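Prephenate dehydrogenase (Aquifex aeolicus, PDB 2G5C) probably catalyses the NAD(+)-dependent oxidative decarboxylation of prephenate to 3-(4-hydroxyphenyl)pyruvate, a step of L-tyrosine biosynthesis. Local coordinates at residues Y136-P145 against W161-S172; F75-S83 against D105-R113. All coordinates share one frame; numbering follows the deposited sequence.

How the interactions relate
Both contacts belong to the nucleotide-binding domain, a Rossmann-type fold, and they sit apart in it: their centres are about 22 Å from each other and their nearest atoms about 6 Å, without touching. Interaction 2 pairs two helices, 72-85 and 101-110, that pack on the sheet beside the cofactor; interaction 1 joins the outermost strand of the chain's sheet, 167-170, to its parallel neighbour 140-143. They differ in their distance from the bound NAD. Ile78 of helix 72-85 touches it and the Phe75 side chain lies about 4 Å away, whereas in interaction 1 the Tyr136 side chain stays about 7 Å off. Along the chain, interaction 2 is complete before interaction 1 begins.

Interaction 1 of 2, residues Y136-P145 against W161-S172; sequences YEGKKVILTP and WEDVGGVVEYMS
Val141 and Val167 lie at the start of a parallel ladder in which alternate residues of strand 140-143 exchange backbone bonds with strand 167-170. Lys139 O takes the N-H of Val167, Val167 O that of Val141, Val141 O that of Glu169, Glu169 O that of Leu143, and Leu143 O that of Met171. Lys140 and Thr144 turn their backbone groups to Ile120 and Gly116 in strand 114-120. Ahead of the ladder Gly138 N reaches Gly165 O at 2.8 Å from above the carbonyl plane; Gly165 fits the C-prime position of a Schellman motif ending helix 151-163. On the face that carries Val141 and Leu143, Val141 CG1, anti to the backbone N (chi1 175°), sits over the five-membered ring of Trp161, 3.5 Å from its centroid. The edge of this indole points at the face of Tyr136 in a T-shaped pair, CZ3 being 3.6 Å from Tyr136 CE1, while Tyr136 OH bonds to Gln95. With an alanine at Trp161, the Val141 methyl and the Tyr136 ring face would probably both lose their aromatic neighbour. The two strands and helix 151-163 form a beta-alpha-beta unit; helix 11-22 packs against Tyr136, and helix 173-201 against Ile142 and Met171.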
loop_
_atom_site.group_PDB
_atom_site.type_symbol
_atom_site.label_atom_id
_atom_site.label_comp_id
_atom_site.label_asym_id
_atom_site.label_seq_id
_atom_site.Cartn_x
_atom_site.Cartn_y
_atom_site.Cartn_z
ATOM N N TYR A 136 -4.222 17.392 -13.878
ATOM C CA TYR A 136 -3.700 16.615 -14.998
ATOM C C TYR A 136 -2.257 16.929 -15.396
ATOM O O TYR A 136 -1.651 16.181 -16.164
ATOM C CB TYR A 136 -4.619 16.809 -16.205
ATOM C CG TYR A 136 -6.086 16.623 -15.876
ATOM C CD1 TYR A 136 -6.616 15.351 -15.650
ATOM C CD2 TYR A 136 -6.939 17.721 -15.766
ATOM C CE1 TYR A 136 -7.960 15.177 -15.324
ATOM C CE2 TYR A 136 -8.283 17.559 -15.438
ATOM C CZ TYR A 136 -8.787 16.284 -15.220
ATOM O OH TYR A 136 -10.117 16.113 -14.912
ATOM N N GLU A 137 -1.710 18.024 -14.874
ATOM C CA GLU A 137 -0.344 18.432 -15.198
ATOM C C GLU A 137 0.677 17.298 -15.107
ATOM O O GLU A 137 1.011 16.837 -14.018
ATOM C CB GLU A 137 0.094 19.578 -14.284
ATOM C CG GLU A 137 -0.746 20.834 -14.409
ATOM C CD GLU A 137 -0.602 21.504 -15.762
ATOM O OE1 GLU A 137 -0.863 20.843 -16.786
ATOM O OE2 GLU A 137 -0.228 22.696 -15.801
ATOM N N GLY A 138 1.170 16.858 -16.260
ATOM C CA GLY A 138 2.156 15.791 -16.290
ATOM C C GLY A 138 1.578 14.393 -16.185
ATOM O O GLY A 138 2.256 13.413 -16.495
ATOM N N LYS A 139 0.328 14.292 -15.745
ATOM C CA LYS A 139 -0.327 12.997 -15.603
ATOM C C LYS A 139 -0.573 12.326 -16.953
ATOM O O LYS A 139 -0.568 12.979 -17.993
ATOM C CB LYS A 139 -1.661 13.156 -14.867
ATOM C CG LYS A 139 -1.624 12.809 -13.383
ATOM C CD LYS A 139 -0.773 13.769 -12.570
ATOM C CE LYS A 139 -0.885 13.445 -11.085
ATOM N NZ LYS A 139 -0.208 14.455 -10.225
ATOM N N LYS A 140 -0.789 11.015 -16.930
ATOM C CA LYS A 140 -1.047 10.275 -18.157
ATOM C C LYS A 140 -2.533 10.309 -18.488
ATOM O O LYS A 140 -3.374 10.392 -17.595
ATOM C CB LYS A 140 -0.601 8.819 -18.014
ATOM C CG LYS A 140 0.881 8.635 -17.737
ATOM C CD LYS A 140 1.247 7.159 -17.680
ATOM C CE LYS A 140 2.716 6.963 -17.328
ATOM N NZ LYS A 140 3.110 5.524 -17.298
ATOM N N VAL A 141 -2.843 10.258 -19.779
ATOM C CA VAL A 141 -4.224 10.245 -20.242
ATOM C C VAL A 141 -4.346 9.179 -21.320
ATOM O O VAL A 141 -3.688 9.244 -22.359
ATOM C CB VAL A 141 -4.651 11.602 -20.828
ATOM C CG1 VAL A 141 -6.056 11.492 -21.402
ATOM C CG2 VAL A 141 -4.617 12.667 -19.746
ATOM N N ILE A 142 -5.189 8.188 -21.059
ATOM C CA ILE A 142 -5.385 7.095 -21.994
ATOM C C ILE A 142 -6.638 7.277 -22.843
ATOM O O ILE A 142 -7.756 7.318 -22.320
ATOM C CB ILE A 142 -5.515 5.747 -21.257
ATOM C CG1 ILE A 142 -4.439 5.627 -20.172
ATOM C CG2 ILE A 142 -5.402 4.603 -22.251
ATOM C CD1 ILE A 142 -3.024 5.633 -20.694
ATOM N N LEU A 143 -6.447 7.395 -24.151
ATOM C CA LEU A 143 -7.568 7.520 -25.067
ATOM C C LEU A 143 -7.683 6.148 -25.710
ATOM O O LEU A 143 -6.670 5.512 -26.009
ATOM C CB LEU A 143 -7.302 8.599 -26.124
ATOM C CG LEU A 143 -7.115 10.018 -25.570
ATOM C CD1 LEU A 143 -7.185 11.025 -26.710
ATOM C CD2 LEU A 143 -8.202 10.320 -24.539
ATOM N N THR A 144 -8.910 5.678 -25.892
ATOM C CA THR A 144 -9.128 4.364 -26.474
ATOM C C THR A 144 -9.866 4.429 -27.807
ATOM O O THR A 144 -11.058 4.131 -27.893
ATOM C CB THR A 144 -9.906 3.449 -25.502
ATOM O OG1 THR A 144 -11.189 4.017 -25.223
ATOM C CG2 THR A 144 -9.139 3.296 -24.194
ATOM N N PRO A 145 -9.159 4.828 -28.870
ATOM C CA PRO A 145 -9.800 4.909 -30.182
ATOM C C PRO A 145 -10.007 3.517 -30.774
ATOM O O PRO A 145 -9.296 2.568 -30.431
ATOM C CB PRO A 145 -8.814 5.743 -30.989
ATOM C CG PRO A 145 -7.498 5.306 -30.429
ATOM C CD PRO A 145 -7.764 5.300 -28.934
ATOM N N TRP A 161 -6.396 17.550 -23.964
ATOM C CA TRP A 161 -5.778 16.960 -22.783
ATOM C C TRP A 161 -4.348 17.462 -22.623
ATOM O O TRP A 161 -3.911 17.781 -21.519
ATOM C CB TRP A 161 -5.789 15.439 -22.894
ATOM C CG TRP A 161 -7.095 14.820 -22.499
ATOM C CD1 TRP A 161 -7.879 14.006 -23.261
ATOM C CD2 TRP A 161 -7.730 14.904 -21.216
ATOM N NE1 TRP A 161 -8.959 13.571 -22.531
ATOM C CE2 TRP A 161 -8.891 14.106 -21.272
ATOM C CE3 TRP A 161 -7.428 15.576 -20.023
ATOM C CZ2 TRP A 161 -9.755 13.958 -20.178
ATOM C CZ3 TRP A 161 -8.285 15.430 -18.937
ATOM C CH2 TRP A 161 -9.433 14.626 -19.023
ATOM N N GLU A 162 -3.621 17.532 -23.732
ATOM C CA GLU A 162 -2.245 18.008 -23.705
ATOM C C GLU A 162 -2.209 19.470 -23.270
ATOM O O GLU A 162 -1.256 19.910 -22.628
ATOM C CB GLU A 162 -1.602 17.862 -25.090
ATOM C CG GLU A 162 -1.635 16.443 -25.634
ATOM C CD GLU A 162 -0.911 16.299 -26.959
ATOM O OE1 GLU A 162 -1.316 16.947 -27.947
ATOM O OE2 GLU A 162 0.069 15.530 -27.011
ATOM N N ASP A 163 -3.251 20.219 -23.619
ATOM C CA ASP A 163 -3.330 21.630 -23.257
ATOM C C ASP A 163 -3.502 21.814 -21.758
ATOM O O ASP A 163 -3.245 22.891 -21.223
ATOM C CB ASP A 163 -4.479 22.312 -24.002
ATOM C CG ASP A 163 -4.132 22.617 -25.451
ATOM O OD1 ASP A 163 -3.147 23.351 -25.681
ATOM O OD2 ASP A 163 -4.840 22.127 -26.359
ATOM N N VAL A 164 -3.950 20.764 -21.081
ATOM C CA VAL A 164 -4.121 20.827 -19.639
ATOM C C VAL A 164 -3.017 20.011 -18.971
ATOM O O VAL A 164 -3.189 19.486 -17.875
ATOM C CB VAL A 164 -5.509 20.300 -19.207
ATOM C CG1 VAL A 164 -6.603 21.157 -19.834
ATOM C CG2 VAL A 164 -5.672 18.845 -19.609
ATOM N N GLY A 165 -1.882 19.906 -19.661
ATOM C CA GLY A 165 -0.734 19.186 -19.131
ATOM C C GLY A 165 -0.703 17.675 -19.263
ATOM O O GLY A 165 0.288 17.046 -18.888
ATOM N N GLY A 166 -1.768 17.085 -19.791
ATOM C CA GLY A 166 -1.810 15.641 -19.931
ATOM C C GLY A 166 -0.825 15.050 -20.926
ATOM O O GLY A 166 -0.431 15.707 -21.892
ATOM N N VAL A 167 -0.428 13.802 -20.678
ATOM C CA VAL A 167 0.494 13.072 -21.543
ATOM C C VAL A 167 -0.306 11.922 -22.146
ATOM O O VAL A 167 -0.516 10.894 -21.504
ATOM C CB VAL A 167 1.690 12.508 -20.743
ATOM C CG1 VAL A 167 2.596 11.692 -21.654
ATOM C CG2 VAL A 167 2.472 13.649 -20.114
ATOM N N VAL A 168 -0.740 12.105 -23.387
ATOM C CA VAL A 168 -1.569 11.123 -24.068
ATOM C C VAL A 168 -0.878 9.947 -24.752
ATOM O O VAL A 168 0.198 10.081 -25.337
ATOM C CB VAL A 168 -2.469 11.827 -25.110
ATOM C CG1 VAL A 168 -3.430 10.832 -25.744
ATOM C CG2 VAL A 168 -3.225 12.961 -24.445
ATOM N N GLU A 169 -1.534 8.792 -24.664
ATOM C CA GLU A 169 -1.077 7.553 -25.278
ATOM C C GLU A 169 -2.347 6.780 -25.612
ATOM O O GLU A 169 -3.387 7.001 -24.988
ATOM C CB GLU A 169 -0.185 6.756 -24.314
ATOM C CG GLU A 169 -0.796 6.475 -22.959
ATOM C CD GLU A 169 0.164 5.758 -22.022
ATOM O OE1 GLU A 169 0.518 4.591 -22.300
ATOM O OE2 GLU A 169 0.571 6.364 -21.007
ATOM N N TYR A 170 -2.276 5.885 -26.592
ATOM C CA TYR A 170 -3.454 5.127 -27.001
ATOM C C TYR A 170 -3.433 3.654 -26.626
ATOM O O TYR A 170 -2.386 3.017 -26.621
ATOM C CB TYR A 170 -3.664 5.236 -28.518
ATOM C CG TYR A 170 -3.737 6.650 -29.060
ATOM C CD1 TYR A 170 -4.275 7.688 -28.297
ATOM C CD2 TYR A 170 -3.299 6.942 -30.352
ATOM C CE1 TYR A 170 -4.377 8.977 -28.806
ATOM C CE2 TYR A 170 -3.398 8.228 -30.872
ATOM C CZ TYR A 170 -3.938 9.240 -30.094
ATOM O OH TYR A 170 -4.042 10.515 -30.602
HETATM N N MSE A 171 -4.617 3.123 -26.332
HETATM C CA MSE A 171 -4.797 1.721 -25.975
HETATM C C MSE A 171 -6.163 1.299 -26.480
HETATM O O MSE A 171 -7.080 2.111 -26.521
HETATM C CB MSE A 171 -4.784 1.528 -24.454
HETATM C CG MSE A 171 -3.458 1.744 -23.765
HETATM SE SE MSE A 171 -3.613 1.239 -21.892
HETATM C CE MSE A 171 -3.851 -0.650 -22.100
ATOM N N SER A 172 -6.313 0.037 -26.863
ATOM C CA SER A 172 -7.615 -0.422 -27.309
ATOM C C SER A 172 -8.486 -0.480 -26.057
ATOM O O SER A 172 -7.972 -0.557 -24.937
ATOM C CB SER A 172 -7.524 -1.815 -27.926
ATOM O OG SER A 172 -7.239 -2.790 -26.937
#

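Interaction 2 of 2, residues F75-S83 against D105-R113; sequences FREIAKKLS and DLENILGKR
Arg76 and Asp105 stand at one end of a pair of helical segments, 75-83 and 105-110, that run nearly parallel, their axes 9.1 Å apart at closest and inclined at 18°. Arg76 grips Asp105 side-on, with both donors on a single oxygen: NH2 lies 2.7 Å from OD2, on the anti lone pair, and NE meets the same OD2 from above the carboxylate plane. The oxygen lies near the guanidinium plane, but the carboxylate is turned 58° from it. The Arg76 chain, extended from CG to NE, carries the guanidinium across to Asp105, and NH2 also makes a salt bridge to Glu236, which ties this corner to helix 227-236.

Ala79 is the small residue at the middle of the interface. Its CB faces Leu106 CD2 at 3.8 Å, and Ile109 CG2 and Leu110 CG close in on the same methyl. The two helices follow neighbouring parallel strands, 65-68 and 91-94, of the Rossmann-type sheet; Phe75 and Leu110 reach strand 91-94, and Leu106 reaches strand 114-120. Toward the solvent side, Ile109 lays CD1 against the aliphatic chain of Lys80, 3.6 Å from its CG, the two side chains crossing at about a right angle.

At the C-terminal end, Arg113 NE bonds to Leu110 O at 3.0 Å, on a lone pair in the carbonyl plane. Bent at chi3 (-66°), the arginine chain folds back so that NH2 can also make a weak bond to Ser83 O, 3.3 Å away, while NH1 is bonded to Ser87 O.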
loop_
_atom_site.group_PDB
_atom_site.type_symbol
_atom_site.label_atom_id
_atom_site.label_comp_id
_atom_site.label_asym_id
_atom_site.label_seq_id
_atom_site.Cartn_x
_atom_site.Cartn_y
_atom_site.Cartn_z
ATOM N N PHE A 75 -23.361 6.834 -17.771
ATOM C CA PHE A 75 -22.984 7.132 -19.145
ATOM C C PHE A 75 -23.986 6.665 -20.199
ATOM O O PHE A 75 -24.401 7.451 -21.049
ATOM C CB PHE A 75 -21.604 6.538 -19.446
ATOM C CG PHE A 75 -20.461 7.277 -18.788
ATOM C CD1 PHE A 75 -20.676 8.077 -17.665
ATOM C CD2 PHE A 75 -19.166 7.149 -19.281
ATOM C CE1 PHE A 75 -19.617 8.740 -17.043
ATOM C CE2 PHE A 75 -18.099 7.804 -18.670
ATOM C CZ PHE A 75 -18.323 8.603 -17.547
ATOM N N ARG A 76 -24.375 5.396 -20.147
ATOM C CA ARG A 76 -25.308 4.867 -21.138
ATOM C C ARG A 76 -26.650 5.600 -21.171
ATOM O O ARG A 76 -27.156 5.920 -22.249
ATOM C CB ARG A 76 -25.519 3.366 -20.913
ATOM C CG ARG A 76 -24.276 2.525 -21.195
ATOM C CD ARG A 76 -24.556 1.040 -21.018
ATOM N NE ARG A 76 -23.404 0.195 -21.341
ATOM C CZ ARG A 76 -22.311 0.081 -20.590
ATOM N NH1 ARG A 76 -22.199 0.757 -19.458
ATOM N NH2 ARG A 76 -21.328 -0.722 -20.973
ATOM N N GLU A 77 -27.219 5.875 -20.001
ATOM C CA GLU A 77 -28.499 6.576 -19.915
ATOM C C GLU A 77 -28.400 8.014 -20.415
ATOM O O GLU A 77 -29.272 8.489 -21.141
ATOM C CB GLU A 77 -29.007 6.577 -18.470
ATOM C CG GLU A 77 -27.998 7.119 -17.469
ATOM C CD GLU A 77 -28.536 7.174 -16.051
ATOM O OE1 GLU A 77 -29.358 8.068 -15.762
ATOM O OE2 GLU A 77 -28.136 6.316 -15.229
ATOM N N ILE A 78 -27.336 8.706 -20.020
ATOM C CA ILE A 78 -27.118 10.092 -20.426
ATOM C C ILE A 78 -26.820 10.199 -21.926
ATOM O O ILE A 78 -27.342 11.084 -22.615
ATOM C CB ILE A 78 -25.943 10.721 -19.627
ATOM C CG1 ILE A 78 -26.260 10.695 -18.130
ATOM C CG2 ILE A 78 -25.702 12.154 -20.073
ATOM C CD1 ILE A 78 -25.137 11.222 -17.255
ATOM N N ALA A 79 -25.988 9.291 -22.431
ATOM C CA ALA A 79 -25.620 9.296 -23.844
ATOM C C ALA A 79 -26.845 9.197 -24.748
ATOM O O ALA A 79 -26.947 9.910 -25.748
ATOM C CB ALA A 79 -24.656 8.141 -24.142
ATOM N N LYS A 80 -27.770 8.310 -24.393
ATOM C CA LYS A 80 -28.981 8.113 -25.178
ATOM C C LYS A 80 -29.805 9.393 -25.262
ATOM O O LYS A 80 -30.404 9.686 -26.297
ATOM C CB LYS A 80 -29.827 6.985 -24.581
ATOM C CG LYS A 80 -29.103 5.650 -24.522
ATOM C CD LYS A 80 -30.022 4.525 -24.071
ATOM C CE LYS A 80 -30.933 4.067 -25.203
ATOM N NZ LYS A 80 -30.153 3.425 -26.304
ATOM N N LYS A 81 -29.841 10.157 -24.178
ATOM C CA LYS A 81 -30.591 11.400 -24.192
ATOM C C LYS A 81 -29.836 12.425 -25.025
ATOM O O LYS A 81 -30.427 13.144 -25.827
ATOM C CB LYS A 81 -30.799 11.922 -22.772
ATOM C CG LYS A 81 -31.613 10.991 -21.892
ATOM C CD LYS A 81 -32.376 11.772 -20.841
ATOM C CE LYS A 81 -33.005 10.853 -19.809
ATOM N NZ LYS A 81 -31.969 10.150 -18.998
ATOM N N LEU A 82 -28.521 12.472 -24.845
ATOM C CA LEU A 82 -27.681 13.410 -25.583
ATOM C C LEU A 82 -27.684 13.180 -27.092
ATOM O O LEU A 82 -27.431 14.104 -27.865
ATOM C CB LEU A 82 -26.242 13.346 -25.064
ATOM C CG LEU A 82 -26.014 13.885 -23.648
ATOM C CD1 LEU A 82 -24.550 13.726 -23.258
ATOM C CD2 LEU A 82 -26.424 15.349 -23.599
ATOM N N SER A 83 -27.966 11.949 -27.508
ATOM C CA SER A 83 -27.984 11.614 -28.926
ATOM C C SER A 83 -28.978 12.446 -29.734
ATOM O O SER A 83 -28.721 12.773 -30.893
ATOM C CB SER A 83 -28.277 10.121 -29.117
ATOM O OG SER A 83 -29.486 9.740 -28.487
ATOM N N ASP A 105 -20.410 0.599 -26.626
ATOM C CA ASP A 105 -21.813 0.918 -26.398
ATOM C C ASP A 105 -22.045 2.409 -26.617
ATOM O O ASP A 105 -23.069 2.809 -27.176
ATOM C CB ASP A 105 -22.251 0.532 -24.980
ATOM C CG ASP A 105 -22.173 -0.959 -24.730
ATOM O OD1 ASP A 105 -22.365 -1.736 -25.688
ATOM O OD2 ASP A 105 -21.932 -1.359 -23.572
ATOM N N LEU A 106 -21.095 3.230 -26.179
ATOM C CA LEU A 106 -21.224 4.670 -26.351
ATOM C C LEU A 106 -21.106 5.061 -27.821
ATOM O O LEU A 106 -21.758 6.011 -28.264
ATOM C CB LEU A 106 -20.182 5.413 -25.504
ATOM C CG LEU A 106 -20.391 5.283 -23.987
ATOM C CD1 LEU A 106 -19.394 6.165 -23.241
ATOM C CD2 LEU A 106 -21.813 5.691 -23.627
ATOM N N GLU A 107 -20.279 4.335 -28.574
ATOM C CA GLU A 107 -20.120 4.610 -30.002
ATOM C C GLU A 107 -21.413 4.248 -30.728
ATOM O O GLU A 107 -21.822 4.936 -31.655
ATOM C CB GLU A 107 -18.979 3.790 -30.613
ATOM C CG GLU A 107 -17.583 4.084 -30.086
ATOM C CD GLU A 107 -16.503 3.379 -30.899
ATOM O OE1 GLU A 107 -16.675 2.180 -31.208
ATOM O OE2 GLU A 107 -15.479 4.020 -31.225
ATOM N N ASN A 108 -22.054 3.160 -30.306
ATOM C CA ASN A 108 -23.298 2.726 -30.932
ATOM C C ASN A 108 -24.457 3.671 -30.637
ATOM O O ASN A 108 -25.459 3.666 -31.352
ATOM C CB ASN A 108 -23.685 1.316 -30.468
ATOM C CG ASN A 108 -22.716 0.254 -30.947
ATOM O OD1 ASN A 108 -22.173 0.345 -32.045
ATOM N ND2 ASN A 108 -22.512 -0.772 -30.130
ATOM N N ILE A 109 -24.321 4.476 -29.585
ATOM C CA ILE A 109 -25.371 5.412 -29.194
ATOM C C ILE A 109 -25.127 6.842 -29.664
ATOM O O ILE A 109 -26.063 7.535 -30.070
ATOM C CB ILE A 109 -25.548 5.440 -27.659
ATOM C CG1 ILE A 109 -26.030 4.078 -27.162
ATOM C CG2 ILE A 109 -26.547 6.521 -27.267
ATOM C CD1 ILE A 109 -26.146 3.982 -25.651
ATOM N N LEU A 110 -23.878 7.285 -29.607
ATOM C CA LEU A 110 -23.541 8.646 -30.010
ATOM C C LEU A 110 -22.948 8.742 -31.404
ATOM O O LEU A 110 -22.876 9.826 -31.979
ATOM C CB LEU A 110 -22.570 9.260 -29.002
ATOM C CG LEU A 110 -23.122 9.391 -27.583
ATOM C CD1 LEU A 110 -22.018 9.857 -26.652
ATOM C CD2 LEU A 110 -24.294 10.369 -27.578
ATOM N N GLY A 111 -22.510 7.609 -31.941
ATOM C CA GLY A 111 -21.937 7.600 -33.276
ATOM C C GLY A 111 -20.527 8.147 -33.365
ATOM O O GLY A 111 -19.713 7.962 -32.457
ATOM N N LYS A 112 -20.240 8.828 -34.471
ATOM C CA LYS A 112 -18.924 9.403 -34.722
ATOM C C LYS A 112 -18.541 10.484 -33.717
ATOM O O LYS A 112 -17.413 10.973 -33.724
ATOM C CB LYS A 112 -18.878 9.994 -36.133
ATOM C CG LYS A 112 -19.189 8.995 -37.234
ATOM C CD LYS A 112 -18.043 8.013 -37.461
ATOM C CE LYS A 112 -16.808 8.711 -38.024
ATOM N NZ LYS A 112 -15.765 7.744 -38.477
ATOM N N ARG A 113 -19.476 10.855 -32.855
ATOM C CA ARG A 113 -19.210 11.894 -31.870
ATOM C C ARG A 113 -18.356 11.462 -30.681
ATOM O O ARG A 113 -17.589 12.261 -30.143
ATOM C CB ARG A 113 -20.532 12.472 -31.354
ATOM C CG ARG A 113 -21.241 13.343 -32.379
ATOM C CD ARG A 113 -22.585 13.835 -31.885
ATOM N NE ARG A 113 -23.530 12.737 -31.719
ATOM C CZ ARG A 113 -24.848 12.872 -31.806
ATOM N NH1 ARG A 113 -25.380 14.059 -32.061
ATOM N NH2 ARG A 113 -25.634 11.817 -31.646
#